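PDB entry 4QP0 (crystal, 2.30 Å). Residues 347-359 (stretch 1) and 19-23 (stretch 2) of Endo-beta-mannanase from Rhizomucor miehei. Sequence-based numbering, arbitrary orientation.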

# COMPACT_ATOMS: atom_id res chain seq x y z
N THR A 347 -15.29 10.75 -15.28
CA THR A 347 -16.13 10.73 -14.10
C THR A 347 -15.75 9.63 -13.09
O THR A 347 -16.15 9.70 -11.93
CB THR A 347 -17.64 10.71 -14.44
OG1 THR A 347 -17.95 9.59 -15.26
CG2 THR A 347 -18.02 12.00 -15.17
N THR A 348 -14.96 8.64 -13.52
CA THR A 348 -14.44 7.63 -12.60
C THR A 348 -13.10 8.04 -11.98
O THR A 348 -12.78 7.68 -10.84
CB THR A 348 -14.28 6.25 -13.28
OG1 THR A 348 -13.48 6.37 -14.46
CG2 THR A 348 -15.62 5.66 -13.66
N VAL A 349 -12.30 8.80 -12.74
CA VAL A 349 -10.90 9.03 -12.38
C VAL A 349 -10.45 10.47 -12.60
O VAL A 349 -9.83 11.07 -11.72
CB VAL A 349 -9.97 8.09 -13.18
CG1 VAL A 349 -8.51 8.49 -12.98
CG2 VAL A 349 -10.18 6.63 -12.79
N THR A 350 -10.77 11.01 -13.77
CA THR A 350 -10.16 12.25 -14.27
C THR A 350 -10.62 13.52 -13.55
O THR A 350 -9.78 14.31 -13.10
CB THR A 350 -10.26 12.35 -15.81
OG1 THR A 350 -9.08 11.79 -16.39
CG2 THR A 350 -10.41 13.79 -16.30
N ASN A 351 -11.93 13.71 -13.45
CA ASN A 351 -12.48 14.88 -12.76
C ASN A 351 -11.85 15.09 -11.40
O ASN A 351 -11.51 16.22 -11.03
CB ASN A 351 -14.00 14.78 -12.64
CG ASN A 351 -14.71 15.05 -13.96
OD1 ASN A 351 -14.08 15.39 -14.97
ND2 ASN A 351 -16.03 14.89 -13.96
N HIS A 352 -11.69 14.00 -10.65
CA HIS A 352 -11.16 14.05 -9.30
C HIS A 352 -9.68 14.29 -9.26
O HIS A 352 -9.19 14.99 -8.36
CB HIS A 352 -11.50 12.78 -8.55
CG HIS A 352 -11.06 12.77 -7.11
ND1 HIS A 352 -11.46 13.70 -6.22
CD2 HIS A 352 -10.23 11.89 -6.41
CE1 HIS A 352 -10.92 13.43 -5.02
NE2 HIS A 352 -10.16 12.33 -5.14
N ALA A 353 -8.94 13.70 -10.20
CA ALA A 353 -7.49 13.85 -10.25
C ALA A 353 -7.11 15.33 -10.39
O ALA A 353 -6.25 15.82 -9.66
CB ALA A 353 -6.90 13.02 -11.38
N ASP A 354 -7.78 16.02 -11.31
CA ASP A 354 -7.60 17.46 -11.53
C ASP A 354 -7.95 18.30 -10.31
O ASP A 354 -7.26 19.26 -9.99
CB ASP A 354 -8.41 17.94 -12.75
CG ASP A 354 -8.06 17.21 -14.03
OD1 ASP A 354 -6.85 17.02 -14.32
OD2 ASP A 354 -8.99 16.81 -14.76
N ALA A 355 -9.03 17.92 -9.62
CA ALA A 355 -9.50 18.65 -8.45
C ALA A 355 -8.53 18.53 -7.26
O ALA A 355 -8.35 19.50 -6.52
CB ALA A 355 -10.90 18.19 -8.06
N MET A 356 -7.91 17.37 -7.09
CA MET A 356 -6.85 17.23 -6.09
C MET A 356 -5.58 17.96 -6.52
O MET A 356 -4.91 18.58 -5.70
CB MET A 356 -6.55 15.75 -5.81
CG MET A 356 -7.72 14.96 -5.26
SD MET A 356 -8.22 15.47 -3.61
CE MET A 356 -7.21 14.36 -2.61
N ALA A 357 -5.25 17.88 -7.81
CA ALA A 357 -4.10 18.60 -8.37
C ALA A 357 -4.20 20.10 -8.13
O ALA A 357 -3.21 20.75 -7.78
CB ALA A 357 -3.98 18.32 -9.86
N LYS A 358 -5.41 20.62 -8.30
CA LYS A 358 -5.71 22.04 -8.16
C LYS A 358 -5.63 22.54 -6.71
O LYS A 358 -5.17 23.65 -6.47
CB LYS A 358 -7.10 22.34 -8.77
CG LYS A 358 -7.45 23.81 -8.91
N LYS A 359 -6.05 21.70 -5.75
CA LYS A 359 -6.12 22.09 -4.32
C LYS A 359 -4.84 22.73 -3.75
O LYS A 359 -3.76 22.14 -3.79
CB LYS A 359 -6.54 20.90 -3.45
CG LYS A 359 -8.02 20.57 -3.50
CD LYS A 359 -8.41 19.57 -2.42
CE LYS A 359 -8.73 20.26 -1.10
NZ LYS A 359 -9.24 19.30 -0.08
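Stretch 2, residues 19-23: FYFEG

Stretch 2 (Phe19 to Gly23) lies along the last turns of the C-terminal helix of the mannanase, which begins before Thr347 and runs to Lys358, as an extended segment that becomes a β-strand leading onward past Gly23. Tyr20 and Glu22 have extended backbone angles (phi/psi -100/135° and -100/127°), and Phe21 is more fully stretched (-149/155°). The helix and the strand approach to 6.5 Å between axes, and their N-to-C directions make an angle of 139°, so the two run roughly antiparallel but clearly oblique. In register, Met356 CA is 4.8 Å from Phe21 CA, and one turn earlier Ala353 CA is 5.0 Å from Glu22 CA. At least 326 residues separate any touching pair, so the contact brings the two ends of the chain together; it buries 449 Å² in all.

Side chains alternate along stretch 2. Tyr20 and Glu22 point toward the helix, Phe21 points away, and Glu22 and Tyr20 accordingly cover the most surface. The Glu22 side chain is nearly straight (chi1 and chi2 both t), and its carboxyl group ends at the wider, pi-type turn at Thr347 to Thr350. Its OE1 comes within 2.6 Å of Val349 O, a separation so short for two oxygens that the carboxyl group probably holds a proton. The same OE1 is 3.0 Å from Ala353 N, but the angle there is poor; that amide is instead bonded within the helix to Val349 O at 3.2 Å. Carbon atoms of the helix also come close: His352 CB is 3.4 Å from Glu22 OE1, Ala353 CB is 3.6 Å from Glu22 OE1, and Val349 CG1 is 3.5 Å from Glu22 OE2.

Tyr20 packs at the other end of the contact, against Met356 and Lys359. Lys359 CB touches Tyr20 CD2 at 3.6 Å, and the lysine chain then passes over one face of the ring. Lys359 CE sits 4.2 Å from the centroid of the Tyr20 ring and only 4° off its normal, a CH-pi contact, while Lys359 NZ makes a cation-pi contact at 4.3 Å from that centroid. Met356 points toward stretch 2 and bridges the two ends: its CE lies 4.1 Å from Tyr20 CB, near the ring edge, and 3.4 Å from Phe21 O, and Met356 CB is 3.8 Å from Glu22 N.

The backbones themselves are joined through water. Water 1 accepts from Tyr20 N (to the water O, 2.8 Å) and donates to Met356 O (from the water O, 2.8 Å). Met356 O and Tyr20 O, both acceptors, lie 2.9 Å apart and do not bond each other. Water 2 repeats the pattern one turn earlier in the helix, accepting from Glu22 N (to the water O, 3.0 Å) and donating to Ala353 O (from the water O, 2.9 Å). The two inward-facing residues of stretch 2 thus each have their amide linked to a helix carbonyl by one solvent molecule.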

# COMPACT_ATOMS: atom_id res chain seq x y z
N PHE A 19 0.38 18.96 -0.93
CA PHE A 19 0.27 18.00 -2.01
C PHE A 19 -0.97 17.10 -1.84
O PHE A 19 -0.95 16.12 -1.09
CB PHE A 19 1.57 17.18 -2.07
CG PHE A 19 1.69 16.26 -3.27
CD1 PHE A 19 1.17 16.61 -4.51
CD2 PHE A 19 2.39 15.05 -3.15
CE1 PHE A 19 1.30 15.76 -5.61
CE2 PHE A 19 2.52 14.20 -4.24
CZ PHE A 19 1.98 14.55 -5.47
N TYR A 20 -2.05 17.49 -2.52
CA TYR A 20 -3.27 16.67 -2.61
C TYR A 20 -3.23 15.95 -3.95
O TYR A 20 -2.92 16.55 -4.97
CB TYR A 20 -4.54 17.53 -2.53
CG TYR A 20 -4.78 18.19 -1.19
CD1 TYR A 20 -5.46 17.53 -0.17
CD2 TYR A 20 -4.34 19.49 -0.95
CE1 TYR A 20 -5.68 18.14 1.05
CE2 TYR A 20 -4.57 20.11 0.27
CZ TYR A 20 -5.23 19.42 1.27
OH TYR A 20 -5.45 20.03 2.48
N PHE A 21 -3.55 14.65 -3.94
CA PHE A 21 -3.55 13.88 -5.17
C PHE A 21 -4.57 12.75 -5.19
O PHE A 21 -5.00 12.27 -4.15
CB PHE A 21 -2.15 13.34 -5.47
CG PHE A 21 -1.63 12.38 -4.42
CD1 PHE A 21 -1.84 11.01 -4.54
CD2 PHE A 21 -0.90 12.85 -3.33
CE1 PHE A 21 -1.33 10.13 -3.59
CE2 PHE A 21 -0.39 11.98 -2.38
CZ PHE A 21 -0.61 10.62 -2.52
N GLU A 22 -4.98 12.36 -6.40
CA GLU A 22 -5.53 11.04 -6.62
C GLU A 22 -4.41 10.20 -7.20
O GLU A 22 -3.77 10.60 -8.18
CB GLU A 22 -6.73 11.08 -7.57
CG GLU A 22 -7.31 9.70 -7.87
CD GLU A 22 -8.35 9.73 -8.98
OE1 GLU A 22 -8.83 10.83 -9.32
OE2 GLU A 22 -8.68 8.65 -9.52
N GLY A 23 -4.13 9.06 -6.59
CA GLY A 23 -3.13 8.14 -7.11
C GLY A 23 -3.82 6.90 -7.63
O GLY A 23 -5.03 6.87 -7.74
O HOH W 1 -2.51 19.35 -4.54
O HOH W 2 -4.13 14.06 -8.73